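Local coordinates for protein F420-reducing hydrogenase, subunit beta (Methanothermobacter marburgensis, PDB 4OMF) that binds FAD and an iron-sulfur cluster and probably passes electrons from hydrogen to coenzyme F420, as the beta subunit of the F420-reducing hydrogenase, at residues 17-22 against 28-33; 83-88 against 95-100; 214-219 against 238-243. One frame throughout, in Å; residues are numbered along the deposited sequence.

Contact 1 of 3, residues 17-22 against 28-33; sequences REIQKL and IVTGLL. With FAD (flavin-adenine dinucleotide), chain R.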
loop_
_atom_site.group_PDB
_atom_site.type_symbol
_atom_site.label_atom_id
_atom_site.label_comp_id
_atom_site.label_asym_id
_atom_site.label_seq_id
_atom_site.Cartn_x
_atom_site.Cartn_y
_atom_site.Cartn_z
ATOM N N ARG C 17 45.408 -23.136 -5.481
ATOM C CA ARG C 17 46.102 -21.960 -4.999
ATOM C C ARG C 17 45.366 -20.654 -5.322
ATOM O O ARG C 17 45.413 -19.715 -4.535
ATOM C CB ARG C 17 47.524 -21.927 -5.558
ATOM C CG ARG C 17 48.421 -22.991 -4.939
ATOM C CD ARG C 17 49.888 -22.601 -5.025
ATOM N NE ARG C 17 50.668 -23.519 -5.853
ATOM C CZ ARG C 17 50.863 -23.373 -7.163
ATOM N NH1 ARG C 17 50.329 -22.343 -7.814
ATOM N NH2 ARG C 17 51.593 -24.264 -7.827
ATOM N N GLU C 18 44.688 -20.578 -6.459
ATOM C CA GLU C 18 43.887 -19.382 -6.731
ATOM C C GLU C 18 42.792 -19.227 -5.676
ATOM O O GLU C 18 42.538 -18.124 -5.183
ATOM C CB GLU C 18 43.259 -19.426 -8.128
ATOM C CG GLU C 18 44.249 -19.376 -9.283
ATOM C CD GLU C 18 43.550 -19.214 -10.632
ATOM O OE1 GLU C 18 42.344 -18.861 -10.635
ATOM O OE2 GLU C 18 44.199 -19.438 -11.681
ATOM N N ILE C 19 42.151 -20.334 -5.319
ATOM C CA ILE C 19 41.060 -20.267 -4.358
ATOM C C ILE C 19 41.632 -19.963 -2.974
ATOM O O ILE C 19 41.066 -19.172 -2.229
ATOM C CB ILE C 19 40.234 -21.566 -4.362
ATOM C CG1 ILE C 19 39.475 -21.666 -5.689
ATOM C CG2 ILE C 19 39.250 -21.600 -3.195
ATOM C CD1 ILE C 19 38.535 -22.880 -5.819
ATOM N N GLN C 20 42.780 -20.557 -2.657
ATOM C CA GLN C 20 43.449 -20.281 -1.383
ATOM C C GLN C 20 43.710 -18.785 -1.188
ATOM O O GLN C 20 43.489 -18.245 -0.108
ATOM C CB GLN C 20 44.767 -21.046 -1.292
ATOM C CG GLN C 20 44.604 -22.570 -1.230
ATOM C CD GLN C 20 45.929 -23.301 -1.070
ATOM O OE1 GLN C 20 47.004 -22.717 -1.236
ATOM N NE2 GLN C 20 45.858 -24.589 -0.749
ATOM N N LYS C 21 44.151 -18.120 -2.247
ATOM C CA LYS C 21 44.441 -16.686 -2.190
ATOM C C LYS C 21 43.206 -15.822 -1.924
ATOM O O LYS C 21 43.306 -14.759 -1.303
ATOM C CB LYS C 21 45.091 -16.223 -3.493
ATOM C CG LYS C 21 46.492 -16.752 -3.741
ATOM C CD LYS C 21 47.552 -15.898 -3.063
ATOM C CE LYS C 21 48.929 -16.135 -3.674
ATOM N NZ LYS C 21 49.337 -17.572 -3.627
ATOM N N LEU C 22 42.043 -16.271 -2.391
ATOM C CA LEU C 22 40.844 -15.442 -2.360
ATOM C C LEU C 22 39.931 -15.748 -1.177
ATOM O O LEU C 22 39.136 -14.905 -0.753
ATOM C CB LEU C 22 40.056 -15.614 -3.664
ATOM C CG LEU C 22 40.772 -15.133 -4.936
ATOM C CD1 LEU C 22 40.056 -15.667 -6.172
ATOM C CD2 LEU C 22 40.839 -13.610 -4.975
ATOM N N ILE C 28 36.241 -23.636 1.168
ATOM C CA ILE C 28 35.343 -24.762 1.013
ATOM C C ILE C 28 34.143 -24.376 0.148
ATOM O O ILE C 28 33.715 -25.145 -0.714
ATOM C CB ILE C 28 34.855 -25.277 2.382
ATOM C CG1 ILE C 28 36.037 -25.552 3.310
ATOM C CG2 ILE C 28 33.968 -26.513 2.217
ATOM C CD1 ILE C 28 37.093 -26.517 2.766
ATOM N N VAL C 29 33.599 -23.185 0.361
ATOM C CA VAL C 29 32.423 -22.808 -0.397
ATOM C C VAL C 29 32.764 -22.632 -1.863
ATOM O O VAL C 29 32.119 -23.230 -2.732
ATOM C CB VAL C 29 31.783 -21.519 0.123
ATOM C CG1 VAL C 29 30.530 -21.190 -0.712
ATOM C CG2 VAL C 29 31.428 -21.699 1.594
ATOM N N THR C 30 33.783 -21.832 -2.141
ATOM C CA THR C 30 34.144 -21.571 -3.538
ATOM C C THR C 30 34.614 -22.862 -4.242
ATOM O O THR C 30 34.220 -23.147 -5.373
ATOM C CB THR C 30 35.244 -20.492 -3.648
ATOM O OG1 THR C 30 34.752 -19.245 -3.124
ATOM C CG2 THR C 30 35.665 -20.307 -5.106
ATOM N N GLY C 31 35.452 -23.634 -3.562
ATOM C CA GLY C 31 35.947 -24.897 -4.086
ATOM C C GLY C 31 34.844 -25.912 -4.363
ATOM O O GLY C 31 34.857 -26.595 -5.388
ATOM N N LEU C 32 33.878 -26.013 -3.466
ATOM C CA LEU C 32 32.841 -27.022 -3.633
ATOM C C LEU C 32 31.819 -26.636 -4.698
ATOM O O LEU C 32 31.404 -27.487 -5.502
ATOM C CB LEU C 32 32.134 -27.281 -2.310
ATOM C CG LEU C 32 31.271 -28.540 -2.262
ATOM C CD1 LEU C 32 32.084 -29.800 -2.570
ATOM C CD2 LEU C 32 30.626 -28.618 -0.889
ATOM N N LEU C 33 31.437 -25.360 -4.735
ATOM C CA LEU C 33 30.528 -24.878 -5.770
ATOM C C LEU C 33 31.211 -24.976 -7.124
ATOM O O LEU C 33 30.583 -25.320 -8.131
ATOM C CB LEU C 33 30.082 -23.427 -5.503
ATOM C CG LEU C 33 29.151 -23.278 -4.291
ATOM C CD1 LEU C 33 28.898 -21.793 -3.995
ATOM C CD2 LEU C 33 27.854 -24.026 -4.499
HETATM P PA FAD R . 34.993 -18.696 0.414
HETATM O O1A FAD R . 35.726 -17.504 0.970
HETATM O O2A FAD R . 35.559 -19.586 -0.653
HETATM O O5B FAD R . 33.584 -18.175 -0.118
HETATM C C5B FAD R . 32.792 -17.453 0.836
HETATM C C4B FAD R . 31.333 -17.550 0.385
HETATM O O4B FAD R . 30.503 -16.893 1.344
HETATM C C3B FAD R . 31.147 -16.847 -0.953
HETATM O O3B FAD R . 30.429 -17.669 -1.886
HETATM C C2B FAD R . 30.309 -15.629 -0.590
HETATM O O2B FAD R . 29.396 -15.305 -1.650
HETATM C C1B FAD R . 29.577 -16.058 0.668
HETATM N N9A FAD R . 29.256 -14.881 1.494
HETATM C C8A FAD R . 30.132 -13.948 1.906
HETATM N N7A FAD R . 29.511 -13.011 2.661
HETATM C C5A FAD R . 28.199 -13.372 2.727
HETATM C C6A FAD R . 26.980 -12.808 3.349
HETATM N N6A FAD R . 27.017 -11.648 4.058
HETATM N N1A FAD R . 25.838 -13.494 3.185
HETATM C C2A FAD R . 25.764 -14.628 2.455
HETATM N N3A FAD R . 26.830 -15.198 1.846
HETATM C C4A FAD R . 28.046 -14.606 1.958
HETATM N N1 FAD R . 32.307 -18.498 10.492
HETATM C C2 FAD R . 32.413 -19.099 11.744
HETATM O O2 FAD R . 33.248 -20.011 11.903
HETATM N N3 FAD R . 31.621 -18.635 12.785
HETATM C C4 FAD R . 30.700 -17.628 12.583
HETATM O O4 FAD R . 29.979 -17.267 13.540
HETATM C C4X FAD R . 31.053 -16.633 11.595
HETATM N N5 FAD R . 30.106 -15.495 11.478
HETATM C C5X FAD R . 29.634 -15.298 10.101
HETATM C C6 FAD R . 28.690 -14.270 9.947
HETATM C C7 FAD R . 28.328 -13.841 8.665
HETATM C C7M FAD R . 27.295 -12.736 8.488
HETATM C C8 FAD R . 28.937 -14.443 7.566
HETATM C C8M FAD R . 28.636 -14.065 6.128
HETATM C C9 FAD R . 29.899 -15.466 7.713
HETATM C C9A FAD R . 30.324 -15.838 8.993
HETATM N N10 FAD R . 31.213 -16.932 9.154
HETATM C C10 FAD R . 31.699 -17.266 10.405
HETATM C "C1'" FAD R . 31.627 -17.814 8.045
HETATM C "C2'" FAD R . 32.937 -17.436 7.403
HETATM O "O2'" FAD R . 33.346 -16.169 7.646
HETATM C "C3'" FAD R . 33.057 -17.898 6.142
HETATM O "O3'" FAD R . 32.279 -17.245 5.245
HETATM C "C4'" FAD R . 33.089 -19.407 5.964
HETATM O "O4'" FAD R . 34.083 -20.029 6.806
HETATM C "C5'" FAD R . 33.320 -19.781 4.496
HETATM O "O5'" FAD R . 34.684 -19.580 4.159
HETATM P P FAD R . 35.329 -20.271 2.869
HETATM O O1P FAD R . 34.959 -21.737 2.931
HETATM O O2P FAD R . 36.783 -19.910 2.778
HETATM O O3P FAD R . 34.474 -19.607 1.653
#
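Ile19 and Gly31 mark where the short helix 17-22 comes nearest to the first turns of helix 28-39, their CA atoms 6.9 Å apart. A single side chain spans that distance. Ile19 holds CG1 beside its backbone N and opposite the carbonyl carbon (chi1 -69°), and the straight chain beyond it (chi2 -177°) carries CD1 onto bare backbone, 3.7 Å from Gly31 CA. The same methyl lies 3.9 Å from Thr30 CG2, and the two side chains slide past each other in opposite directions.

Thr30 divides its two branches between two tasks. CG2 faces the isoleucine, while OG1, on the side of its own backbone N, donates a hydrogen bond to the FAD phosphate oxygen O2A at 2.6 Å. The Thr30 N-H goes to that same oxygen, O2A, at 3.2 Å, and the pair of donors grips it from one residue. On the neighbouring phosphate, Val29 N reaches FAD O1P at 3.2 Å and nearly straight (162°); the bond from Ile28 N to O1P is weak. Gln24 N and Asp25 OD2, in the loop joining the helices, also bond the cofactor, and Lys69 of helix 65-70 touches both Ile19 and Thr30.

Put an alanine in place of Ile19 and the methyl over Gly31 CA is gone, which would probably leave a gap beside Thr30 CG2 and give the threonine more room to turn away from the phosphate.

The contact thus joins two chemistries: purely apolar packing between the helices backs a row of N-H donors at the start of helix 28-39, where the positive end of the helix dipole is likely to favour the diphosphate's negative charge.

Contact 2 of 3, residues 83-88 against 95-100; sequences MMLKKA and EKLGTV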
loop_
_atom_site.group_PDB
_atom_site.type_symbol
_atom_site.label_atom_id
_atom_site.label_comp_id
_atom_site.label_asym_id
_atom_site.label_seq_id
_atom_site.Cartn_x
_atom_site.Cartn_y
_atom_site.Cartn_z
ATOM N N MET C 83 16.815 -14.234 -2.051
ATOM C CA MET C 83 16.015 -13.440 -3.003
ATOM C C MET C 83 16.260 -13.791 -4.479
ATOM O O MET C 83 15.409 -13.522 -5.323
ATOM C CB MET C 83 16.270 -11.939 -2.795
ATOM C CG MET C 83 17.585 -11.434 -3.373
ATOM S SD MET C 83 17.945 -9.697 -2.899
ATOM C CE MET C 83 16.509 -8.955 -3.685
ATOM N N MET C 84 17.420 -14.362 -4.810
ATOM C CA MET C 84 17.738 -14.610 -6.221
ATOM C C MET C 84 17.475 -16.047 -6.691
ATOM O O MET C 84 17.652 -16.345 -7.862
ATOM C CB MET C 84 19.208 -14.270 -6.504
ATOM C CG MET C 84 19.553 -12.804 -6.289
ATOM S SD MET C 84 18.725 -11.781 -7.513
ATOM C CE MET C 84 19.360 -12.547 -9.009
ATOM N N LEU C 85 17.076 -16.927 -5.777
ATOM C CA LEU C 85 16.859 -18.334 -6.123
ATOM C C LEU C 85 15.799 -18.517 -7.204
ATOM O O LEU C 85 15.959 -19.361 -8.083
ATOM C CB LEU C 85 16.472 -19.148 -4.881
ATOM C CG LEU C 85 17.556 -19.275 -3.809
ATOM C CD1 LEU C 85 17.000 -20.100 -2.652
ATOM C CD2 LEU C 85 18.846 -19.912 -4.330
ATOM N N LYS C 86 14.717 -17.743 -7.176
ATOM C CA LYS C 86 13.716 -17.995 -8.222
ATOM C C LYS C 86 14.149 -17.408 -9.569
ATOM O O LYS C 86 13.951 -18.067 -10.584
ATOM C CB LYS C 86 12.316 -17.482 -7.876
ATOM C CG LYS C 86 11.262 -18.049 -8.906
ATOM C CD LYS C 86 9.959 -17.296 -8.903
ATOM C CE LYS C 86 9.226 -17.523 -7.604
ATOM N NZ LYS C 86 8.159 -16.493 -7.417
ATOM N N LYS C 87 14.731 -16.211 -9.596
ATOM C CA LYS C 87 15.274 -15.683 -10.849
ATOM C C LYS C 87 16.225 -16.726 -11.494
ATOM O O LYS C 87 16.271 -16.907 -12.723
ATOM C CB LYS C 87 16.018 -14.368 -10.614
ATOM C CG LYS C 87 16.500 -13.696 -11.894
ATOM C CD LYS C 87 15.389 -12.876 -12.548
ATOM C CE LYS C 87 15.771 -12.354 -13.947
ATOM N NZ LYS C 87 17.116 -11.727 -13.998
ATOM N N ALA C 88 16.988 -17.403 -10.650
ATOM C CA ALA C 88 17.984 -18.347 -11.136
ATOM C C ALA C 88 17.346 -19.488 -11.916
ATOM O O ALA C 88 17.920 -19.956 -12.891
ATOM C CB ALA C 88 18.820 -18.884 -9.961
ATOM N N GLU C 95 18.319 -25.633 -13.885
ATOM C CA GLU C 95 17.483 -26.693 -13.317
ATOM C C GLU C 95 18.190 -27.458 -12.203
ATOM O O GLU C 95 17.572 -28.282 -11.515
ATOM C CB GLU C 95 17.025 -27.661 -14.412
ATOM C CG GLU C 95 15.940 -26.997 -15.275
ATOM C CD GLU C 95 15.457 -27.867 -16.432
ATOM O OE1 GLU C 95 16.182 -28.807 -16.836
ATOM O OE2 GLU C 95 14.350 -27.575 -16.947
ATOM N N LYS C 96 19.475 -27.170 -12.036
ATOM C CA LYS C 96 20.305 -27.743 -10.960
ATOM C C LYS C 96 21.043 -26.619 -10.250
ATOM O O LYS C 96 22.056 -26.130 -10.740
ATOM C CB LYS C 96 21.316 -28.745 -11.514
ATOM C CG LYS C 96 20.722 -30.040 -12.097
ATOM C CD LYS C 96 21.752 -30.714 -13.040
ATOM C CE LYS C 96 21.533 -32.209 -13.162
ATOM N NZ LYS C 96 20.132 -32.518 -13.564
ATOM N N LEU C 97 20.529 -26.209 -9.100
ATOM C CA LEU C 97 20.986 -24.984 -8.482
ATOM C C LEU C 97 21.794 -25.228 -7.210
ATOM O O LEU C 97 21.440 -26.083 -6.390
ATOM C CB LEU C 97 19.777 -24.092 -8.161
ATOM C CG LEU C 97 20.064 -22.684 -7.623
ATOM C CD1 LEU C 97 20.923 -21.915 -8.609
ATOM C CD2 LEU C 97 18.751 -21.946 -7.351
ATOM N N GLY C 98 22.851 -24.444 -7.030
ATOM C CA GLY C 98 23.580 -24.417 -5.773
ATOM C C GLY C 98 23.401 -23.076 -5.077
ATOM O O GLY C 98 23.004 -22.087 -5.702
ATOM N N THR C 99 23.687 -23.021 -3.773
ATOM C CA THR C 99 23.737 -21.713 -3.130
ATOM C C THR C 99 24.541 -21.796 -1.852
ATOM O O THR C 99 24.794 -22.886 -1.334
ATOM C CB THR C 99 22.316 -21.158 -2.809
ATOM O OG1 THR C 99 22.428 -19.784 -2.400
ATOM C CG2 THR C 99 21.648 -21.979 -1.708
ATOM N N VAL C 100 24.958 -20.641 -1.360
ATOM C CA VAL C 100 25.572 -20.557 -0.049
ATOM C C VAL C 100 24.635 -19.733 0.823
ATOM O O VAL C 100 24.010 -18.773 0.335
ATOM C CB VAL C 100 26.983 -19.924 -0.117
ATOM C CG1 VAL C 100 26.935 -18.585 -0.829
ATOM C CG2 VAL C 100 27.610 -19.805 1.298
#
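Leu97 starts out toward the helix and continues with CG anti to its backbone N (chi1 -174°); Leu85 leaves its helix to one side, and CG anti to its carbonyl carbon (chi1 -66°) brings its end in to meet it. The result is helix-on-sheet packing in an alpha/beta fold, with the weakly bonded helix 85-89 laid against strand 97-101, an inner strand of the mixed sheet. The backbones stay well apart, the nearest CA atoms being those of Ala88 and Leu97 at 7.8 Å.

Leu97 works with both branches. Its CD2 meets Leu85 CD2 at 3.6 Å, the two side chains crossing at a slant, and its CD1 sits 3.9 Å from Ala88 CB. One strand residue therefore engages two helix residues a turn apart. The helical turn that presents them is held by a bond from Ala88 N to Met84 O of 3.1 Å.

All four touching residues are buried, and the layer continues past them: Leu85 also packs on Val46 of strand 44-51 and on Ile109 of helix 103-114, while Ala88 lies on Val61 of strand 56-62. Next along the strand from Thr99, Val100 touches FAD. The helix also meets other chains: outside this contact, Lys86 and Lys87 each pair with an acidic side chain of a neighbouring subunit.

Thr99 completes the patch. Leu85 and Thr99 cross at about a right angle, the leucine methyl resting against CB with OG1 hardly farther off, and that hydroxyl is already bonded to Val46 O on the adjacent strand. Leu85 CD2 touches both strand residues, lying 4.0 Å from Thr99 CB while it also meets Leu97.

Contact 3 of 3, residues 214-219 against 238-243; sequences DGWSTV and LFETKP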
loop_
_atom_site.group_PDB
_atom_site.type_symbol
_atom_site.label_atom_id
_atom_site.label_comp_id
_atom_site.label_asym_id
_atom_site.label_seq_id
_atom_site.Cartn_x
_atom_site.Cartn_y
_atom_site.Cartn_z
ATOM N N ASP C 214 44.131 -21.282 11.067
ATOM C CA ASP C 214 44.005 -20.281 10.013
ATOM C C ASP C 214 44.216 -20.878 8.625
ATOM O O ASP C 214 45.178 -21.603 8.392
ATOM C CB ASP C 214 44.999 -19.140 10.245
ATOM C CG ASP C 214 44.588 -18.239 11.397
ATOM O OD1 ASP C 214 43.402 -17.858 11.455
ATOM O OD2 ASP C 214 45.448 -17.926 12.248
ATOM N N GLY C 215 43.301 -20.583 7.710
ATOM C CA GLY C 215 43.427 -21.060 6.342
ATOM C C GLY C 215 42.803 -22.426 6.153
ATOM O O GLY C 215 42.858 -23.013 5.064
ATOM N N TRP C 216 42.211 -22.940 7.224
ATOM C CA TRP C 216 41.504 -24.217 7.186
ATOM C C TRP C 216 40.080 -24.018 7.655
ATOM O O TRP C 216 39.752 -22.992 8.278
ATOM C CB TRP C 216 42.193 -25.257 8.067
ATOM C CG TRP C 216 43.508 -25.717 7.545
ATOM C CD1 TRP C 216 44.689 -25.031 7.576
ATOM C CD2 TRP C 216 43.785 -26.975 6.920
ATOM N NE1 TRP C 216 45.686 -25.787 7.006
ATOM C CE2 TRP C 216 45.158 -26.986 6.596
ATOM C CE3 TRP C 216 43.004 -28.095 6.599
ATOM C CZ2 TRP C 216 45.770 -28.074 5.971
ATOM C CZ3 TRP C 216 43.616 -29.177 5.975
ATOM C CH2 TRP C 216 44.987 -29.155 5.668
ATOM N N SER C 217 39.229 -24.991 7.350
ATOM C CA SER C 217 37.802 -24.910 7.698
ATOM C C SER C 217 37.313 -26.177 8.375
ATOM O O SER C 217 37.768 -27.269 8.042
ATOM C CB SER C 217 36.939 -24.684 6.461
ATOM O OG SER C 217 37.169 -23.426 5.874
ATOM N N THR C 218 36.349 -26.026 9.280
ATOM C CA THR C 218 35.664 -27.163 9.885
ATOM C C THR C 218 34.426 -27.476 9.053
ATOM O O THR C 218 33.535 -26.632 8.901
ATOM C CB THR C 218 35.284 -26.870 11.339
ATOM O OG1 THR C 218 36.464 -26.501 12.072
ATOM C CG2 THR C 218 34.627 -28.078 11.976
ATOM N N VAL C 219 34.403 -28.681 8.481
ATOM C CA VAL C 219 33.399 -29.062 7.483
ATOM C C VAL C 219 32.512 -30.186 8.003
ATOM O O VAL C 219 32.984 -31.287 8.274
ATOM C CB VAL C 219 34.064 -29.538 6.170
ATOM C CG1 VAL C 219 33.011 -29.915 5.129
ATOM C CG2 VAL C 219 34.993 -28.469 5.621
ATOM N N LEU C 238 40.554 -32.092 -4.785
ATOM C CA LEU C 238 40.273 -30.665 -4.714
ATOM C C LEU C 238 40.286 -30.146 -3.276
ATOM O O LEU C 238 40.331 -28.934 -3.056
ATOM C CB LEU C 238 38.935 -30.359 -5.367
ATOM C CG LEU C 238 38.869 -30.516 -6.888
ATOM C CD1 LEU C 238 37.571 -29.945 -7.351
ATOM C CD2 LEU C 238 40.016 -29.809 -7.578
ATOM N N PHE C 239 40.236 -31.061 -2.303
ATOM C CA PHE C 239 40.418 -30.702 -0.896
ATOM C C PHE C 239 41.387 -31.640 -0.197
ATOM O O PHE C 239 41.455 -32.831 -0.506
ATOM C CB PHE C 239 39.090 -30.717 -0.125
ATOM C CG PHE C 239 38.091 -29.715 -0.609
ATOM C CD1 PHE C 239 37.001 -30.116 -1.360
ATOM C CD2 PHE C 239 38.244 -28.370 -0.314
ATOM C CE1 PHE C 239 36.077 -29.192 -1.813
ATOM C CE2 PHE C 239 37.322 -27.450 -0.755
ATOM C CZ PHE C 239 36.241 -27.863 -1.514
ATOM N N GLU C 240 42.154 -31.066 0.723
ATOM C CA GLU C 240 42.960 -31.800 1.694
ATOM C C GLU C 240 42.157 -31.817 2.994
ATOM O O GLU C 240 41.582 -30.795 3.370
ATOM C CB GLU C 240 44.327 -31.118 1.888
ATOM C CG GLU C 240 45.322 -31.842 2.793
ATOM C CD GLU C 240 46.548 -30.978 3.131
ATOM O OE1 GLU C 240 46.698 -29.884 2.528
ATOM O OE2 GLU C 240 47.346 -31.388 4.009
ATOM N N THR C 241 42.089 -32.967 3.672
ATOM C CA THR C 241 41.321 -33.051 4.923
ATOM C C THR C 241 42.102 -33.716 6.055
ATOM O O THR C 241 42.982 -34.545 5.816
ATOM C CB THR C 241 39.986 -33.840 4.746
ATOM O OG1 THR C 241 40.253 -35.241 4.571
ATOM C CG2 THR C 241 39.219 -33.325 3.556
ATOM N N LYS C 242 41.760 -33.343 7.285
ATOM C CA LYS C 242 42.281 -33.979 8.496
ATOM C C LYS C 242 41.107 -34.304 9.427
ATOM O O LYS C 242 40.157 -33.515 9.516
ATOM C CB LYS C 242 43.283 -33.056 9.213
ATOM C CG LYS C 242 44.344 -32.421 8.309
ATOM C CD LYS C 242 45.321 -31.501 9.074
ATOM C CE LYS C 242 46.536 -31.166 8.202
ATOM N NZ LYS C 242 47.524 -30.268 8.863
ATOM N N PRO C 243 41.158 -35.455 10.128
ATOM C CA PRO C 243 40.156 -35.707 11.173
ATOM C C PRO C 243 40.098 -34.541 12.157
ATOM O O PRO C 243 41.144 -34.030 12.562
ATOM C CB PRO C 243 40.667 -36.985 11.853
ATOM C CG PRO C 243 41.449 -37.675 10.792
ATOM C CD PRO C 243 42.107 -36.575 9.993
#
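Trp216 crosses Lys242 at about a right angle and Glu240 on a slant, and these two side chains meet the six-membered end of its indole. The setting is one face of the mixed sheet: strands 217-221 and 239-243 flank strand 8-14, each antiparallel to it, and the tryptophan, just ahead of the first of them, reaches over the middle strand, touching Ser11 and Arg13 on the way.

Glu240 and Lys242, two residues apart on the outermost strand, both leave it on the side of the tryptophan's segment but use different parts of the ring. The lysine stretches its extended chain over one face, with CE 3.6 Å from Trp216 CH2. The glutamate comes to the edge instead: its carboxylate is turned 70° from the indole plane, with OE2 lying in that plane and CD 3.5 Å from Trp216 CH2. Its CG stands opposite the backbone N (chi1 -175°), and the straight chain beyond brings the carboxylate to the ring edge. All this lies at the surface, with the methylenes of the lysine as an apolar cover. Backbone takes part too, for Glu240 O approaches Trp216 CZ3 to 3.7 Å.

From the N terminus, the chain closes contact 1 first, across the five-residue loop 23-27, then contact 2 across residues 89-94, and last contact 3, whose longer excursion holds helix 224-235. The three follow in series; none encloses or crosses another. In space contacts 1 and 3 are neighbours, their centres about 11 Å apart: Ile28 packs on Ser217, and the Phe239 ring lies against Gly31 and Leu32, fixing the FAD-binding helix to this end of the sheet. Contact 2 meets contact 1 through Val29 and Val100, but does not touch contact 3. Contacts 2 and 3 use well-separated strands of one mixed sheet, with helix 28-39 between them touching both.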